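Local coordinates for NimC/NimA family protein (Clostridium acetobutylicum, PDB 2IG6), which binds flavin mononucleotide and is probably an oxidoreductase of the NimC/NimA family, related to the pyridoxamine 5'-phosphate oxidases, at residues F69-I80 with R91-D99. Residues are numbered along the deposited sequence; the frame is centred on the assembly and turned at random.
Sequences FKQMIQNPKVEI and RLTGEVAND. With SO4 (sulfate ion), chain F.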
loop_
_atom_site.group_PDB
_atom_site.type_symbol
_atom_site.label_atom_id
_atom_site.label_comp_id
_atom_site.label_asym_id
_atom_site.label_seq_id
_atom_site.Cartn_x
_atom_site.Cartn_y
_atom_site.Cartn_z
ATOM N N PHE A 69 -10.504 -9.712 2.909
ATOM C CA PHE A 69 -10.714 -10.546 4.089
ATOM C C PHE A 69 -10.315 -11.992 3.797
ATOM O O PHE A 69 -9.576 -12.623 4.552
ATOM C CB PHE A 69 -12.180 -10.518 4.511
ATOM C CG PHE A 69 -12.472 -11.390 5.693
ATOM C CD1 PHE A 69 -12.243 -10.925 6.973
ATOM C CD2 PHE A 69 -12.953 -12.668 5.533
ATOM C CE1 PHE A 69 -12.488 -11.726 8.058
ATOM C CE2 PHE A 69 -13.194 -13.487 6.633
ATOM C CZ PHE A 69 -12.963 -13.009 7.892
ATOM N N LYS A 70 -10.797 -12.520 2.678
ATOM C CA LYS A 70 -10.520 -13.907 2.320
ATOM C C LYS A 70 -9.004 -14.109 2.161
ATOM O O LYS A 70 -8.451 -15.146 2.552
ATOM C CB LYS A 70 -11.269 -14.279 1.041
ATOM C CG LYS A 70 -12.783 -14.290 1.233
ATOM C CD LYS A 70 -13.574 -14.252 -0.073
ATOM C CE LYS A 70 -15.073 -14.370 0.232
ATOM N NZ LYS A 70 -15.935 -14.281 -0.983
ATOM N N GLN A 71 -8.336 -13.107 1.613
ATOM C CA GLN A 71 -6.869 -13.153 1.464
ATOM C C GLN A 71 -6.177 -13.226 2.817
ATOM O O GLN A 71 -5.196 -13.951 2.971
ATOM C CB GLN A 71 -6.373 -11.957 0.652
ATOM C CG GLN A 71 -6.771 -12.072 -0.826
ATOM C CD GLN A 71 -6.774 -10.767 -1.565
ATOM O OE1 GLN A 71 -6.189 -9.775 -1.126
ATOM N NE2 GLN A 71 -7.446 -10.755 -2.720
HETATM N N MSE A 72 -6.699 -12.491 3.806
HETATM C CA MSE A 72 -6.067 -12.448 5.145
HETATM C C MSE A 72 -6.277 -13.749 5.902
HETATM O O MSE A 72 -5.455 -14.120 6.747
HETATM C CB MSE A 72 -6.592 -11.277 5.958
HETATM C CG MSE A 72 -6.055 -9.930 5.463
HETATM SE SE MSE A 72 -6.606 -8.472 6.608
HETATM C CE MSE A 72 -8.338 -8.313 6.177
ATOM N N ILE A 73 -7.384 -14.430 5.600
ATOM C CA ILE A 73 -7.654 -15.766 6.164
ATOM C C ILE A 73 -6.726 -16.788 5.525
ATOM O O ILE A 73 -6.131 -17.605 6.228
ATOM C CB ILE A 73 -9.123 -16.172 5.973
ATOM C CG1 ILE A 73 -10.059 -15.179 6.676
ATOM C CG2 ILE A 73 -9.368 -17.599 6.477
ATOM C CD1 ILE A 73 -9.712 -14.904 8.141
ATOM N N GLN A 74 -6.570 -16.717 4.207
ATOM C CA GLN A 74 -5.762 -17.677 3.472
ATOM C C GLN A 74 -4.262 -17.497 3.760
ATOM O O GLN A 74 -3.524 -18.477 3.819
ATOM C CB GLN A 74 -6.095 -17.590 1.964
ATOM C CG GLN A 74 -5.209 -18.378 1.020
ATOM C CD GLN A 74 -5.276 -19.862 1.253
ATOM O OE1 GLN A 74 -6.234 -20.378 1.857
ATOM N NE2 GLN A 74 -4.265 -20.576 0.756
ATOM N N ASN A 75 -3.835 -16.254 3.961
ATOM C CA ASN A 75 -2.435 -15.922 4.286
ATOM C C ASN A 75 -2.436 -14.767 5.264
ATOM O O ASN A 75 -2.723 -13.636 4.875
ATOM C CB ASN A 75 -1.649 -15.554 3.035
ATOM C CG ASN A 75 -0.181 -15.219 3.330
ATOM O OD1 ASN A 75 0.263 -15.234 4.482
ATOM N ND2 ASN A 75 0.577 -14.937 2.271
ATOM N N PRO A 76 -2.171 -15.050 6.548
ATOM C CA PRO A 76 -2.259 -14.031 7.585
ATOM C C PRO A 76 -1.167 -12.970 7.526
ATOM O O PRO A 76 -1.266 -11.972 8.224
ATOM C CB PRO A 76 -2.140 -14.841 8.878
ATOM C CG PRO A 76 -1.397 -16.013 8.507
ATOM C CD PRO A 76 -1.821 -16.362 7.119
ATOM N N LYS A 77 -0.144 -13.165 6.707
ATOM C CA LYS A 77 0.921 -12.189 6.607
ATOM C C LYS A 77 0.454 -10.991 5.810
ATOM O O LYS A 77 -0.006 -11.120 4.656
ATOM C CB LYS A 77 2.140 -12.777 5.922
ATOM C CG LYS A 77 2.839 -13.819 6.716
ATOM C CD LYS A 77 4.067 -14.312 5.983
ATOM C CE LYS A 77 4.768 -15.387 6.776
ATOM N NZ LYS A 77 6.087 -15.707 6.168
ATOM N N VAL A 78 0.623 -9.820 6.414
ATOM C CA VAL A 78 0.280 -8.562 5.786
ATOM C C VAL A 78 1.373 -7.519 5.989
ATOM O O VAL A 78 2.279 -7.701 6.802
ATOM C CB VAL A 78 -1.059 -8.019 6.358
ATOM C CG1 VAL A 78 -2.144 -9.058 6.235
ATOM C CG2 VAL A 78 -0.893 -7.567 7.834
ATOM N N GLU A 79 1.288 -6.422 5.240
ATOM C CA GLU A 79 2.060 -5.225 5.569
ATOM C C GLU A 79 1.172 -3.993 5.400
ATOM O O GLU A 79 0.338 -3.945 4.497
ATOM C CB GLU A 79 3.364 -5.161 4.760
ATOM C CG GLU A 79 4.318 -4.024 5.176
ATOM C CD GLU A 79 5.748 -4.225 4.677
ATOM O OE1 GLU A 79 6.542 -4.909 5.375
ATOM O OE2 GLU A 79 6.087 -3.714 3.583
ATOM N N ILE A 80 1.349 -3.015 6.290
ATOM C CA ILE A 80 0.660 -1.736 6.212
ATOM C C ILE A 80 1.662 -0.607 5.996
ATOM O O ILE A 80 2.737 -0.590 6.605
ATOM C CB ILE A 80 -0.151 -1.491 7.506
ATOM C CG1 ILE A 80 -1.391 -2.421 7.512
ATOM C CG2 ILE A 80 -0.537 -0.027 7.636
ATOM C CD1 ILE A 80 -2.234 -2.351 8.749
ATOM N N ARG A 91 5.976 1.623 8.121
ATOM C CA ARG A 91 5.801 0.312 7.540
ATOM C C ARG A 91 5.618 -0.672 8.674
ATOM O O ARG A 91 6.443 -0.764 9.555
ATOM C CB ARG A 91 6.960 -0.048 6.638
ATOM C CG ARG A 91 6.876 0.788 5.335
ATOM C CD ARG A 91 7.916 0.391 4.362
ATOM N NE ARG A 91 7.714 -0.926 3.781
ATOM C CZ ARG A 91 8.677 -1.570 3.129
ATOM N NH1 ARG A 91 9.874 -1.012 3.035
ATOM N NH2 ARG A 91 8.473 -2.755 2.593
ATOM N N LEU A 92 4.503 -1.375 8.661
ATOM C CA LEU A 92 4.165 -2.274 9.761
ATOM C C LEU A 92 3.944 -3.640 9.133
ATOM O O LEU A 92 3.007 -3.840 8.373
ATOM C CB LEU A 92 2.915 -1.770 10.484
ATOM C CG LEU A 92 2.262 -2.658 11.531
ATOM C CD1 LEU A 92 3.253 -2.972 12.623
ATOM C CD2 LEU A 92 1.016 -1.991 12.119
ATOM N N THR A 93 4.833 -4.569 9.450
ATOM C CA THR A 93 4.776 -5.932 8.957
ATOM C C THR A 93 4.213 -6.822 10.061
ATOM O O THR A 93 4.611 -6.683 11.207
ATOM C CB THR A 93 6.204 -6.409 8.617
ATOM O OG1 THR A 93 6.861 -5.424 7.803
ATOM C CG2 THR A 93 6.179 -7.742 7.888
ATOM N N GLY A 94 3.306 -7.741 9.736
ATOM C CA GLY A 94 2.829 -8.652 10.769
ATOM C C GLY A 94 1.849 -9.693 10.290
ATOM O O GLY A 94 1.701 -9.917 9.088
ATOM N N GLU A 95 1.172 -10.310 11.248
ATOM C CA GLU A 95 0.137 -11.297 10.971
ATOM C C GLU A 95 -1.162 -10.905 11.651
ATOM O O GLU A 95 -1.161 -10.367 12.757
ATOM C CB GLU A 95 0.582 -12.668 11.446
ATOM C CG GLU A 95 1.663 -13.253 10.573
ATOM C CD GLU A 95 1.980 -14.724 10.839
ATOM O OE1 GLU A 95 1.240 -15.416 11.583
ATOM O OE2 GLU A 95 2.990 -15.186 10.275
ATOM N N VAL A 96 -2.272 -11.194 10.993
ATOM C CA VAL A 96 -3.584 -10.855 11.542
ATOM C C VAL A 96 -4.390 -12.113 11.793
ATOM O O VAL A 96 -4.185 -13.135 11.132
ATOM C CB VAL A 96 -4.346 -9.856 10.636
ATOM C CG1 VAL A 96 -3.578 -8.539 10.541
ATOM C CG2 VAL A 96 -4.543 -10.426 9.248
ATOM N N ALA A 97 -5.293 -12.023 12.774
ATOM C CA ALA A 97 -6.236 -13.081 13.092
ATOM C C ALA A 97 -7.623 -12.459 13.172
ATOM O O ALA A 97 -7.796 -11.392 13.736
ATOM C CB ALA A 97 -5.874 -13.720 14.399
ATOM N N ASN A 98 -8.598 -13.121 12.573
ATOM C CA ASN A 98 -9.987 -12.755 12.728
ATOM C C ASN A 98 -10.480 -13.045 14.160
ATOM O O ASN A 98 -10.252 -14.111 14.670
ATOM C CB ASN A 98 -10.827 -13.552 11.730
ATOM C CG ASN A 98 -12.270 -13.170 11.774
ATOM O OD1 ASN A 98 -12.592 -11.995 11.657
ATOM N ND2 ASN A 98 -13.140 -14.140 12.052
ATOM N N ASP A 99 -11.157 -12.087 14.785
ATOM C CA ASP A 99 -11.673 -12.253 16.166
ATOM C C ASP A 99 -13.199 -12.299 16.063
ATOM O O ASP A 99 -13.834 -11.302 15.747
ATOM C CB ASP A 99 -11.191 -11.075 17.028
ATOM C CG ASP A 99 -11.515 -11.235 18.500
ATOM O OD1 ASP A 99 -12.377 -12.047 18.844
ATOM O OD2 ASP A 99 -10.904 -10.530 19.327
HETATM S S SO4 F . 11.883 -1.276 0.245
HETATM O O1 SO4 F . 13.005 -1.246 -0.711
HETATM O O2 SO4 F . 12.342 -0.896 1.571
HETATM O O3 SO4 F . 10.904 -0.316 -0.231
HETATM O O4 SO4 F . 11.313 -2.621 0.262
HETATM O O HOH W 1 -5.822 -14.585 9.437
#
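E79 reaches across to two side chains of the neighbouring strand and shares its carboxylate between them. E79 OE1 accepts a short hydrogen bond from T93 OG1, 2.5 Å long, on its anti side. E79 OE2 takes R91 NH2 at 2.8 Å on its syn side, in a salt bridge; R91 NE adds a weak bond to the same oxygen. The guanidinium is turned nearly perpendicular to the carboxylate, at 83°, and meets OE2 with its edge. The E79 chain runs extended, with CG anti to the backbone N (chi1 -173°), which brings the carboxylate to T93 OG1 with one oxygen and R91 with the other. R91 NH1 also bonds sulfate O2 at 2.9 Å. K77 and E95 lie alongside each other on the same sheet face as E79 and T93, but K77 NZ pairs with D41 of the second subunit.

Strands 77-83 and 89-98 form an antiparallel beta hairpin within the flavin-binding sheet. V78 with G94 and I80 with L92 are hydrogen-bonded pairs. V96 N extends the ladder to P76 O. On the other face, V96 packs against both V78 and helix 67-74: its CG1 meets V78 CG2 and its CG2 touches M72 SE, each at 3.9 Å. Water 1 bridges M72 O and V96 O, linking helix and strand backbones. At the far end, N98 OD1 approaches the F69 ring edge, the amide perpendicular to the ring, while N98 ND2 hydrogen-bonds D100.

N75 OD1 accepts from K77 N in an Asx turn where the helix gives way to the strand. R44 and V45 of the second subunit also bond the E79 carboxylate. R91 is an FMN-binding residue, but here it meets a sulfate rather than FMN; R46 and C68 of the second subunit also hold this sulfate.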